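Local coordinates for protein dihydrofolate reductase (Moritella profunda, PDB 2ZZA) that reduces 7,8-dihydrofolate to tetrahydrofolate with NADPH, probably supplying one-carbon carriers for glycine, purine and DNA-precursor synthesis, at residues M5-A10 against T125-Y130; M21-P26 against I117-E122. All blocks are in the same frame, centred on the assembly; numbering follows the deposited sequence.

Contact 1 (M5-A10 against T125-Y130). With FOL (folic acid), chain D.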
ATOM      1  N   MET A   5      -1.597   3.778   5.460  1.00 21.82           N
ATOM      2  CA  MET A   5      -1.106   3.498   4.123  1.00 20.47           C
ATOM      3  C   MET A   5       0.019   2.495   4.285  1.00 20.04           C
ATOM      4  O   MET A   5       0.867   2.640   5.168  1.00 20.17           O
ATOM      5  CB  MET A   5      -0.589   4.769   3.435  1.00 20.34           C
ATOM      6  CG  MET A   5      -1.568   5.938   3.466  1.00 19.06           C
ATOM      7  SD  MET A   5      -1.366   7.115   2.114  1.00 18.84           S
ATOM      8  CE  MET A   5       0.339   7.640   2.324  1.00 19.00           C
ATOM      9  N   ILE A   6       0.017   1.473   3.437  1.00 18.54           N
ATOM     10  CA  ILE A   6       1.039   0.442   3.489  1.00 17.45           C
ATOM     11  C   ILE A   6       1.741   0.318   2.142  1.00 17.90           C
ATOM     12  O   ILE A   6       1.097   0.283   1.090  1.00 17.18           O
ATOM     13  CB  ILE A   6       0.425  -0.920   3.923  1.00 17.95           C
ATOM     14  CG1 ILE A   6       1.492  -2.021   3.868  1.00 17.69           C
ATOM     15  CG2 ILE A   6      -0.792  -1.257   3.059  1.00 15.25           C
ATOM     16  CD1 ILE A   6       1.110  -3.284   4.666  1.00 17.59           C
ATOM     17  N   ALA A   7       3.070   0.278   2.182  1.00 17.03           N
ATOM     18  CA  ALA A   7       3.868   0.171   0.969  1.00 16.09           C
ATOM     19  C   ALA A   7       5.249  -0.394   1.254  1.00 16.52           C
ATOM     20  O   ALA A   7       5.709  -0.372   2.389  1.00 15.97           O
ATOM     21  CB  ALA A   7       4.010   1.541   0.324  1.00 15.85           C
ATOM     22  N   ALA A   8       5.900  -0.895   0.204  1.00 16.57           N
ATOM     23  CA  ALA A   8       7.255  -1.431   0.294  1.00 17.00           C
ATOM     24  C   ALA A   8       8.090  -0.608  -0.686  1.00 17.67           C
ATOM     25  O   ALA A   8       7.859  -0.647  -1.900  1.00 17.08           O
ATOM     26  CB  ALA A   8       7.276  -2.907  -0.093  1.00 16.89           C
ATOM     27  N   LEU A   9       9.046   0.153  -0.154  1.00 16.26           N
ATOM     28  CA  LEU A   9       9.892   0.992  -0.984  1.00 18.29           C
ATOM     29  C   LEU A   9      11.352   0.587  -1.042  1.00 17.65           C
ATOM     30  O   LEU A   9      11.962   0.237  -0.035  1.00 17.69           O
ATOM     31  CB  LEU A   9       9.837   2.458  -0.532  1.00 17.48           C
ATOM     32  CG  LEU A   9       9.034   2.915   0.680  1.00 20.66           C
ATOM     33  CD1 LEU A   9       9.256   4.408   0.868  1.00 17.45           C
ATOM     34  CD2 LEU A   9       7.552   2.622   0.478  1.00 19.02           C
ATOM     35  N   ALA A  10      11.901   0.643  -2.247  1.00 18.04           N
ATOM     36  CA  ALA A  10      13.303   0.349  -2.462  1.00 19.79           C
ATOM     37  C   ALA A  10      13.947   1.715  -2.219  1.00 21.80           C
ATOM     38  O   ALA A  10      13.258   2.661  -1.829  1.00 21.37           O
ATOM     39  CB  ALA A  10      13.532  -0.107  -3.899  1.00 18.45           C
ATOM     40  N   THR A 125       7.353   4.819 -10.680  1.00 21.80           N
ATOM     41  CA  THR A 125       6.364   5.207  -9.675  1.00 21.48           C
ATOM     42  C   THR A 125       7.099   5.254  -8.336  1.00 20.80           C
ATOM     43  O   THR A 125       7.863   4.344  -8.007  1.00 20.66           O
ATOM     44  CB  THR A 125       5.179   4.205  -9.607  1.00 21.73           C
ATOM     45  OG1 THR A 125       5.683   2.872  -9.505  1.00 28.02           O
ATOM     46  CG2 THR A 125       4.317   4.307 -10.850  1.00 24.37           C
ATOM     47  N   TRP A 126       6.870   6.318  -7.573  1.00 19.41           N
ATOM     48  CA  TRP A 126       7.541   6.513  -6.290  1.00 19.12           C
ATOM     49  C   TRP A 126       6.576   6.811  -5.151  1.00 19.61           C
ATOM     50  O   TRP A 126       5.508   7.389  -5.361  1.00 18.75           O
ATOM     51  CB  TRP A 126       8.528   7.683  -6.396  1.00 18.49           C
ATOM     52  CG  TRP A 126       9.681   7.451  -7.316  1.00 17.55           C
ATOM     53  CD1 TRP A 126      10.949   7.092  -6.966  1.00 19.54           C
ATOM     54  CD2 TRP A 126       9.671   7.541  -8.745  1.00 18.83           C
ATOM     55  NE1 TRP A 126      11.732   6.951  -8.089  1.00 18.59           N
ATOM     56  CE2 TRP A 126      10.970   7.221  -9.194  1.00 18.05           C
ATOM     57  CE3 TRP A 126       8.687   7.864  -9.693  1.00 17.34           C
ATOM     58  CZ2 TRP A 126      11.313   7.212 -10.548  1.00 18.34           C
ATOM     59  CZ3 TRP A 126       9.030   7.856 -11.037  1.00 18.43           C
ATOM     60  CH2 TRP A 126      10.331   7.532 -11.452  1.00 16.79           C
ATOM     61  N   PHE A 127       6.960   6.418  -3.941  1.00 17.83           N
ATOM     62  CA  PHE A 127       6.138   6.688  -2.774  1.00 18.80           C
ATOM     63  C   PHE A 127       6.334   8.179  -2.476  1.00 20.74           C
ATOM     64  O   PHE A 127       7.405   8.731  -2.736  1.00 21.03           O
ATOM     65  CB  PHE A 127       6.613   5.852  -1.581  1.00 17.37           C
ATOM     66  CG  PHE A 127       5.664   5.865  -0.416  1.00 16.25           C
ATOM     67  CD1 PHE A 127       4.512   5.091  -0.436  1.00 14.52           C
ATOM     68  CD2 PHE A 127       5.911   6.671   0.694  1.00 17.50           C
ATOM     69  CE1 PHE A 127       3.612   5.117   0.631  1.00 17.19           C
ATOM     70  CE2 PHE A 127       5.017   6.707   1.770  1.00 15.65           C
ATOM     71  CZ  PHE A 127       3.864   5.927   1.737  1.00 16.95           C
ATOM     72  N   PRO A 128       5.300   8.861  -1.947  1.00 20.98           N
ATOM     73  CA  PRO A 128       5.485  10.288  -1.657  1.00 21.04           C
ATOM     74  C   PRO A 128       6.575  10.574  -0.616  1.00 21.57           C
ATOM     75  O   PRO A 128       7.006   9.678   0.116  1.00 20.64           O
ATOM     76  CB  PRO A 128       4.093  10.736  -1.199  1.00 20.45           C
ATOM     77  CG  PRO A 128       3.468   9.473  -0.674  1.00 21.13           C
ATOM     78  CD  PRO A 128       3.912   8.447  -1.685  1.00 20.89           C
ATOM     79  N   ASP A 129       7.013  11.830  -0.567  1.00 21.91           N
ATOM     80  CA  ASP A 129       8.054  12.268   0.365  1.00 23.90           C
ATOM     81  C   ASP A 129       7.439  12.449   1.753  1.00 25.02           C
ATOM     82  O   ASP A 129       7.239  13.575   2.221  1.00 25.82           O
ATOM     83  CB  ASP A 129       8.658  13.593  -0.125  1.00 22.63           C
ATOM     84  CG  ASP A 129       9.910  13.988   0.643  1.00 24.81           C
ATOM     85  OD1 ASP A 129      10.396  15.124   0.455  1.00 23.59           O
ATOM     86  OD2 ASP A 129      10.412  13.162   1.432  1.00 25.38           O
ATOM     87  N   TYR A 130       7.142  11.331   2.405  1.00 24.63           N
ATOM     88  CA  TYR A 130       6.528  11.339   3.731  1.00 24.70           C
ATOM     89  C   TYR A 130       7.369  12.023   4.799  1.00 24.40           C
ATOM     90  O   TYR A 130       6.837  12.471   5.810  1.00 24.97           O
ATOM     91  CB  TYR A 130       6.229   9.908   4.184  1.00 22.60           C
ATOM     92  CG  TYR A 130       7.466   9.050   4.379  1.00 23.46           C
ATOM     93  CD1 TYR A 130       8.125   8.474   3.290  1.00 22.75           C
ATOM     94  CD2 TYR A 130       7.984   8.821   5.655  1.00 22.69           C
ATOM     95  CE1 TYR A 130       9.267   7.686   3.473  1.00 23.30           C
ATOM     96  CE2 TYR A 130       9.125   8.042   5.849  1.00 22.13           C
ATOM     97  CZ  TYR A 130       9.759   7.476   4.756  1.00 23.55           C
ATOM     98  OH  TYR A 130      10.876   6.693   4.952  1.00 23.61           O
TER
HETATM   99  N1  FOL D 164       2.975  -3.184   0.536  1.00 20.51           N
HETATM  100  C2  FOL D 164       3.989  -3.964   0.937  1.00 20.65           C
HETATM  101  NA2 FOL D 164       4.440  -3.870   2.185  1.00 19.64           N
HETATM  102  N3  FOL D 164       4.546  -4.901   0.058  1.00 22.27           N
HETATM  103  C4  FOL D 164       4.026  -5.018  -1.236  1.00 23.08           C
HETATM  104  O4  FOL D 164       4.480  -5.846  -2.024  1.00 21.56           O
HETATM  105  C4A FOL D 164       2.969  -4.197  -1.611  1.00 22.89           C
HETATM  106  N5  FOL D 164       2.396  -4.338  -2.814  1.00 23.76           N
HETATM  107  C6  FOL D 164       1.321  -3.602  -3.127  1.00 25.42           C
HETATM  108  C7  FOL D 164       0.819  -2.688  -2.206  1.00 23.38           C
HETATM  109  N8  FOL D 164       1.391  -2.543  -1.025  1.00 22.02           N
HETATM  110  C8A FOL D 164       2.460  -3.282  -0.696  1.00 21.55           C
HETATM  111  C9  FOL D 164       0.616  -3.771  -4.475  1.00 24.63           C
HETATM  112  N10 FOL D 164       1.002  -5.014  -5.162  1.00 25.67           N
HETATM  113  C11 FOL D 164      -0.108  -8.773  -3.876  1.00 25.30           C
HETATM  114  C12 FOL D 164       0.644  -8.616  -5.036  1.00 24.31           C
HETATM  115  C13 FOL D 164       1.013  -7.345  -5.460  1.00 25.61           C
HETATM  116  C14 FOL D 164       0.633  -6.220  -4.734  1.00 25.99           C
HETATM  117  C15 FOL D 164      -0.115  -6.379  -3.572  1.00 24.28           C
HETATM  118  C16 FOL D 164      -0.481  -7.651  -3.143  1.00 24.32           C
HETATM  119  C   FOL D 164      -0.525 -10.174  -3.419  1.00 26.04           C
HETATM  120  O   FOL D 164      -0.609 -11.104  -4.219  1.00 25.47           O
HETATM  121  N   FOL D 164      -0.794 -10.289  -2.121  1.00 26.58           N
HETATM  122  CA  FOL D 164      -1.229 -11.554  -1.508  1.00 25.59           C
HETATM  123  CB  FOL D 164      -0.043 -12.294  -0.884  1.00 30.67           C
HETATM  124  CG  FOL D 164       0.912 -12.857  -1.939  1.00 36.29           C
HETATM  125  CD  FOL D 164       0.263 -13.991  -2.737  1.00 40.29           C
HETATM  126  OE1 FOL D 164      -0.833 -14.426  -2.322  1.00 42.27           O
HETATM  127  OE2 FOL D 164       0.886 -14.409  -3.737  1.00 41.57           O
HETATM  128  CT  FOL D 164      -2.244 -11.232  -0.410  1.00 25.54           C
HETATM  129  O1  FOL D 164      -2.171 -10.094   0.103  1.00 20.80           O
HETATM  130  O2  FOL D 164      -3.063 -12.127  -0.109  1.00 22.10           O

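Contact 2 (M21-P26 against I117-E122). With NAP (NADP nicotinamide-adenine-dinucleotide phosphate), chain C.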
ATOM      1  N   MET A  21       5.933  -4.798  -9.483  1.00 27.52           N
ATOM      2  CA  MET A  21       6.890  -4.532  -8.414  1.00 27.16           C
ATOM      3  C   MET A  21       8.255  -4.880  -9.004  1.00 26.31           C
ATOM      4  O   MET A  21       8.394  -5.902  -9.668  1.00 26.48           O
ATOM      5  CB  MET A  21       6.597  -5.441  -7.226  1.00 29.96           C
ATOM      6  CG  MET A  21       5.163  -5.385  -6.742  1.00 34.13           C
ATOM      7  SD  MET A  21       4.996  -4.188  -5.453  1.00 35.52           S
ATOM      8  CE  MET A  21       6.095  -4.872  -4.270  1.00 35.81           C
ATOM      9  N   PRO A  22       9.271  -4.031  -8.783  1.00 25.56           N
ATOM     10  CA  PRO A  22      10.623  -4.258  -9.304  1.00 25.90           C
ATOM     11  C   PRO A  22      11.425  -5.312  -8.544  1.00 25.53           C
ATOM     12  O   PRO A  22      12.645  -5.372  -8.676  1.00 27.79           O
ATOM     13  CB  PRO A  22      11.282  -2.878  -9.187  1.00 25.43           C
ATOM     14  CG  PRO A  22      10.136  -1.931  -9.104  1.00 27.86           C
ATOM     15  CD  PRO A  22       9.155  -2.669  -8.247  1.00 27.46           C
ATOM     16  N   TRP A  23      10.753  -6.128  -7.742  1.00 24.84           N
ATOM     17  CA  TRP A  23      11.437  -7.157  -6.965  1.00 24.00           C
ATOM     18  C   TRP A  23      10.458  -8.258  -6.592  1.00 23.07           C
ATOM     19  O   TRP A  23       9.264  -8.151  -6.865  1.00 22.77           O
ATOM     20  CB  TRP A  23      12.018  -6.544  -5.683  1.00 22.49           C
ATOM     21  CG  TRP A  23      10.965  -5.904  -4.823  1.00 22.84           C
ATOM     22  CD1 TRP A  23      10.054  -6.542  -4.026  1.00 22.86           C
ATOM     23  CD2 TRP A  23      10.664  -4.506  -4.732  1.00 22.63           C
ATOM     24  NE1 TRP A  23       9.201  -5.628  -3.449  1.00 22.83           N
ATOM     25  CE2 TRP A  23       9.552  -4.372  -3.866  1.00 23.93           C
ATOM     26  CE3 TRP A  23      11.223  -3.354  -5.300  1.00 22.82           C
ATOM     27  CZ2 TRP A  23       8.988  -3.130  -3.556  1.00 21.28           C
ATOM     28  CZ3 TRP A  23      10.661  -2.118  -4.991  1.00 22.46           C
ATOM     29  CH2 TRP A  23       9.553  -2.020  -4.126  1.00 22.28           C
ATOM     30  N   HIS A  24      10.968  -9.308  -5.961  1.00 24.04           N
ATOM     31  CA  HIS A  24      10.127 -10.418  -5.529  1.00 25.33           C
ATOM     32  C   HIS A  24      10.568 -10.960  -4.171  1.00 24.61           C
ATOM     33  O   HIS A  24      11.569 -11.669  -4.058  1.00 22.64           O
ATOM     34  CB  HIS A  24      10.142 -11.548  -6.554  1.00 27.64           C
ATOM     35  CG  HIS A  24       9.247 -12.691  -6.188  1.00 32.22           C
ATOM     36  ND1 HIS A  24       7.893 -12.535  -5.975  1.00 33.88           N
ATOM     37  CD2 HIS A  24       9.516 -13.999  -5.961  1.00 32.74           C
ATOM     38  CE1 HIS A  24       7.367 -13.697  -5.633  1.00 33.66           C
ATOM     39  NE2 HIS A  24       8.330 -14.603  -5.616  1.00 34.18           N
ATOM     40  N   LEU A  25       9.808 -10.611  -3.140  1.00 23.31           N
ATOM     41  CA  LEU A  25      10.096 -11.049  -1.784  1.00 22.19           C
ATOM     42  C   LEU A  25       8.819 -11.678  -1.237  1.00 22.05           C
ATOM     43  O   LEU A  25       8.007 -11.008  -0.597  1.00 22.81           O
ATOM     44  CB  LEU A  25      10.515  -9.852  -0.926  1.00 21.53           C
ATOM     45  CG  LEU A  25      11.788  -9.108  -1.355  1.00 23.56           C
ATOM     46  CD1 LEU A  25      11.953  -7.848  -0.515  1.00 24.67           C
ATOM     47  CD2 LEU A  25      13.002 -10.017  -1.191  1.00 23.79           C
ATOM     48  N   PRO A  26       8.623 -12.981  -1.485  1.00 21.91           N
ATOM     49  CA  PRO A  26       7.413 -13.650  -0.994  1.00 22.40           C
ATOM     50  C   PRO A  26       7.121 -13.426   0.487  1.00 21.76           C
ATOM     51  O   PRO A  26       5.974 -13.202   0.869  1.00 22.31           O
ATOM     52  CB  PRO A  26       7.659 -15.121  -1.339  1.00 21.46           C
ATOM     53  CG  PRO A  26       9.153 -15.228  -1.390  1.00 22.86           C
ATOM     54  CD  PRO A  26       9.556 -13.951  -2.079  1.00 20.28           C
ATOM     55  N   ILE A 117      13.213  -1.703   1.503  1.00 21.21           N
ATOM     56  CA  ILE A 117      14.017  -2.746   0.889  1.00 20.47           C
ATOM     57  C   ILE A 117      15.370  -2.182   0.513  1.00 21.47           C
ATOM     58  O   ILE A 117      15.468  -1.142  -0.141  1.00 21.89           O
ATOM     59  CB  ILE A 117      13.319  -3.314  -0.359  1.00 20.73           C
ATOM     60  CG1 ILE A 117      11.945  -3.859   0.034  1.00 20.76           C
ATOM     61  CG2 ILE A 117      14.154  -4.436  -0.961  1.00 18.69           C
ATOM     62  CD1 ILE A 117      11.101  -4.276  -1.131  1.00 23.88           C
ATOM     63  N   GLU A 118      16.416  -2.877   0.948  1.00 21.88           N
ATOM     64  CA  GLU A 118      17.785  -2.471   0.687  1.00 23.42           C
ATOM     65  C   GLU A 118      18.098  -2.812  -0.760  1.00 23.77           C
ATOM     66  O   GLU A 118      18.716  -3.832  -1.052  1.00 24.50           O
ATOM     67  CB  GLU A 118      18.717  -3.221   1.644  1.00 26.37           C
ATOM     68  CG  GLU A 118      20.021  -2.518   1.931  1.00 30.49           C
ATOM     69  CD  GLU A 118      20.605  -2.939   3.266  1.00 30.80           C
ATOM     70  OE1 GLU A 118      20.967  -4.120   3.417  1.00 31.11           O
ATOM     71  OE2 GLU A 118      20.688  -2.085   4.170  1.00 33.96           O
ATOM     72  N   LEU A 119      17.667  -1.945  -1.667  1.00 23.48           N
ATOM     73  CA  LEU A 119      17.863  -2.181  -3.085  1.00 23.73           C
ATOM     74  C   LEU A 119      17.712  -0.898  -3.899  1.00 24.84           C
ATOM     75  O   LEU A 119      16.825  -0.088  -3.634  1.00 24.38           O
ATOM     76  CB  LEU A 119      16.834  -3.208  -3.560  1.00 24.18           C
ATOM     77  CG  LEU A 119      16.652  -3.432  -5.060  1.00 24.85           C
ATOM     78  CD1 LEU A 119      17.807  -4.270  -5.602  1.00 23.77           C
ATOM     79  CD2 LEU A 119      15.325  -4.131  -5.304  1.00 23.32           C
ATOM     80  N   THR A 120      18.587  -0.715  -4.881  1.00 25.15           N
ATOM     81  CA  THR A 120      18.517   0.450  -5.755  1.00 25.29           C
ATOM     82  C   THR A 120      18.143  -0.097  -7.114  1.00 25.80           C
ATOM     83  O   THR A 120      18.912  -0.836  -7.722  1.00 27.71           O
ATOM     84  CB  THR A 120      19.870   1.181  -5.848  1.00 24.64           C
ATOM     85  OG1 THR A 120      20.167   1.778  -4.582  1.00 25.59           O
ATOM     86  CG2 THR A 120      19.820   2.272  -6.909  1.00 24.53           C
ATOM     87  N   THR A 121      16.952   0.253  -7.579  1.00 26.02           N
ATOM     88  CA  THR A 121      16.463  -0.235  -8.856  1.00 25.49           C
ATOM     89  C   THR A 121      15.687   0.839  -9.631  1.00 25.65           C
ATOM     90  O   THR A 121      15.236   1.840  -9.066  1.00 24.76           O
ATOM     91  CB  THR A 121      15.568  -1.489  -8.634  1.00 25.93           C
ATOM     92  OG1 THR A 121      15.233  -2.076  -9.896  1.00 29.25           O
ATOM     93  CG2 THR A 121      14.292  -1.116  -7.894  1.00 24.79           C
ATOM     94  N   GLU A 122      15.546   0.624 -10.933  1.00 25.46           N
ATOM     95  CA  GLU A 122      14.833   1.555 -11.797  1.00 25.31           C
ATOM     96  C   GLU A 122      13.340   1.556 -11.475  1.00 24.90           C
ATOM     97  O   GLU A 122      12.767   0.516 -11.149  1.00 24.34           O
ATOM     98  CB  GLU A 122      15.050   1.159 -13.262  1.00 26.76           C
ATOM     99  CG  GLU A 122      14.146   1.867 -14.253  1.00 26.41           C
ATOM    100  CD  GLU A 122      14.364   1.400 -15.680  1.00 29.05           C
ATOM    101  OE1 GLU A 122      14.882   0.276 -15.870  1.00 31.06           O
ATOM    102  OE2 GLU A 122      14.000   2.148 -16.614  1.00 29.00           O
TER
HETATM  103  PA  NAP C 163      -2.545   3.907  -9.132  1.00 22.73           P
HETATM  104  O1A NAP C 163      -2.331   4.966  -8.120  1.00 22.06           O
HETATM  105  O2A NAP C 163      -2.641   2.437  -8.481  1.00 19.67           O
HETATM  106  O5B NAP C 163      -3.924   4.108  -9.932  1.00 21.25           O
HETATM  107  C5B NAP C 163      -4.156   5.326 -10.643  1.00 20.21           C
HETATM  108  C4B NAP C 163      -5.601   5.386 -11.142  1.00 22.11           C
HETATM  109  O4B NAP C 163      -6.539   5.327 -10.055  1.00 23.44           O
HETATM  110  C3B NAP C 163      -5.899   6.713 -11.838  1.00 22.79           C
HETATM  111  O3B NAP C 163      -5.401   6.656 -13.177  1.00 18.86           O
HETATM  112  C2B NAP C 163      -7.421   6.598 -11.848  1.00 22.00           C
HETATM  113  O2B NAP C 163      -7.821   5.557 -12.742  1.00 23.08           O
HETATM  114  C1B NAP C 163      -7.678   6.132 -10.412  1.00 22.20           C
HETATM  115  N9A NAP C 163      -7.732   7.287  -9.490  1.00 23.14           N
HETATM  116  C8A NAP C 163      -6.695   7.918  -8.942  1.00 24.88           C
HETATM  117  N7A NAP C 163      -7.136   8.876  -8.131  1.00 26.36           N
HETATM  118  C5A NAP C 163      -8.465   8.859  -8.160  1.00 24.67           C
HETATM  119  C6A NAP C 163      -9.460   9.590  -7.525  1.00 26.46           C
HETATM  120  N6A NAP C 163      -9.146  10.558  -6.669  1.00 24.82           N
HETATM  121  N1A NAP C 163     -10.743   9.295  -7.779  1.00 24.57           N
HETATM  122  C2A NAP C 163     -11.068   8.327  -8.616  1.00 23.19           C
HETATM  123  N3A NAP C 163     -10.148   7.610  -9.237  1.00 22.87           N
HETATM  124  C4A NAP C 163      -8.846   7.849  -9.031  1.00 24.04           C
HETATM  125  O3  NAP C 163      -1.408   3.823 -10.273  1.00 22.02           O
HETATM  126  PN  NAP C 163       0.147   4.190 -10.050  1.00 23.50           P
HETATM  127  O1N NAP C 163       0.549   4.050 -11.466  1.00 20.39           O
HETATM  128  O2N NAP C 163      -0.021   5.480  -9.342  1.00 24.47           O
HETATM  129  O5D NAP C 163       0.369   2.923  -9.082  1.00 24.12           O
HETATM  130  C5D NAP C 163       0.656   1.631  -9.628  1.00 24.96           C
HETATM  131  C4D NAP C 163       2.159   1.350  -9.649  1.00 23.06           C
HETATM  132  O4D NAP C 163       2.593   1.358  -8.275  1.00 23.07           O
HETATM  133  C3D NAP C 163       2.425  -0.066 -10.165  1.00 21.63           C
HETATM  134  O3D NAP C 163       3.772  -0.212 -10.620  1.00 22.30           O
HETATM  135  C2D NAP C 163       2.220  -0.885  -8.894  1.00 22.36           C
HETATM  136  O2D NAP C 163       2.908  -2.135  -8.984  1.00 21.60           O
HETATM  137  C1D NAP C 163       2.965   0.018  -7.909  1.00 21.00           C
HETATM  138  N1N NAP C 163       2.643  -0.274  -6.495  1.00 20.10           N
HETATM  139  C2N NAP C 163       3.667  -0.598  -5.595  1.00 19.18           C
HETATM  140  C3N NAP C 163       3.371  -0.776  -4.249  1.00 19.39           C
HETATM  141  C7N NAP C 163       4.487  -1.102  -3.252  1.00 18.59           C
HETATM  142  O7N NAP C 163       4.292  -1.021  -2.041  1.00 16.92           O
HETATM  143  N7N NAP C 163       5.652  -1.444  -3.795  1.00 18.11           N
HETATM  144  C4N NAP C 163       2.062  -0.637  -3.802  1.00 19.18           C
HETATM  145  C5N NAP C 163       1.039  -0.327  -4.691  1.00 17.57           C
HETATM  146  C6N NAP C 163       1.325  -0.146  -6.039  1.00 18.48           C
HETATM  147  P2B NAP C 163      -9.027   5.817 -13.772  1.00 22.77           P
HETATM  148  O1X NAP C 163      -9.769   4.574 -14.085  1.00 25.25           O
HETATM  149  O2X NAP C 163      -9.963   6.948 -13.114  1.00 21.06           O
HETATM  150  O3X NAP C 163      -8.335   6.475 -15.069  1.00 22.72           O

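Contact 1 (M5-A10 against T125-Y130)
The ring of F127 is the bump of this contact, and the hollow it fills is floored by three residues of strand 2-9: M5, A7 and L9. These three reach from the same side of the strand, and their sizes shape the hollow. A7 is its low point, where the lone methyl CB lies 3.6 Å from F127 CE1. On one flank stands L9, whose two methyls fork around the root of the ring: L9 CD2 sits 3.9 Å from F127 CG, and L9 CD1 lies equally close to F127 CB. On the other flank the M5 chain, bent at its last torsion (chi3 -58°), brings M5 CE to 4.0 Å from F127 CZ. The ring is thus met at root, side and far end by three different groups. With CG anti to the backbone N (chi1 -169°), the F127 ring lies against the strand. P128 follows with CD 3.4 Å above one face of the F127 ring, offset toward its rim, while Y102 of helix 99-105 and I15 of strand 14-16 help to enclose it. A smaller touch lies beyond, where L9 CD1 reaches Y130 CE1 at 4.2 Å; the hydroxyl of Y130 is hydrogen-bonded to H116. No hydrogen bond crosses between the segments, so the fit is purely apolar. The intervening residues turn to the other side of the strand, where A8 CB approaches N3 of the folate pterin at 3.4 Å and I6 CG1 lies near N1. One strand therefore has an apolar back packed by the chain after strand 125-126 and a front lining the pterin pocket, the arrangement of the central strand in the dihydrofolate reductase fold.

Contact 2 (M21-P26 against I117-E122)
I117, at the end of strand 111-117, meets two residues of the loop 21-26, chiefly through its terminal methyl. Its CD1 lies over one face of the W23 indole, modelled too close to be trusted in detail; P22 CD takes the opposite face, out toward the rim. I117 CD1 meets L25 CD1 tip to tip at 3.7 Å, just before helix 26-36. In W23, CG stands between the backbone N and the carbonyl carbon (chi1 58°), and the indole lies with W23 CZ2 3.7 Å from N7N of the nicotinamide amide. This loop is the part of the dihydrofolate reductase fold that runs past the nicotinamide, and M21 SD comes to 3.3 Å from N7N of NADP. Were W23 an alanine, the I117 methyl would probably lose the flat surface it rests on, and a gap is likely to open beside the carboxamide. After the turn at E118, L119 crosses the tryptophan obliquely, L119 CD2 lying 4.1 Å from W23 CB. T121 continues the line of apolar touches, setting T121 CG2 3.7 Å from P22 CB, and E122 finally brings its carbonyl O to 4.1 Å from P22 CG.

Contact 1 belongs to the core, gathered around a buried phenylalanine, whereas contact 2 lies nearer the surface and is only partly buried, with threonine and glutamate at its outer end. Neither has a hydrogen bond between its paired segments. They differ in what they pack: contact 1 sets a sheet strand against an irregular chain, contact 2 joins two loops around an indole. They meet where L9 O probably accepts a hydrogen bond from I117 N, 2.8 Å away, joining neighbouring strands of the main sheet. Both border the active site: contact 1 lies behind the pterin and, through A8 N, binds the nicotinamide carboxamide oxygen, while contact 2 brings M21 and W23 to the amide nitrogen, M21 also touching the folate.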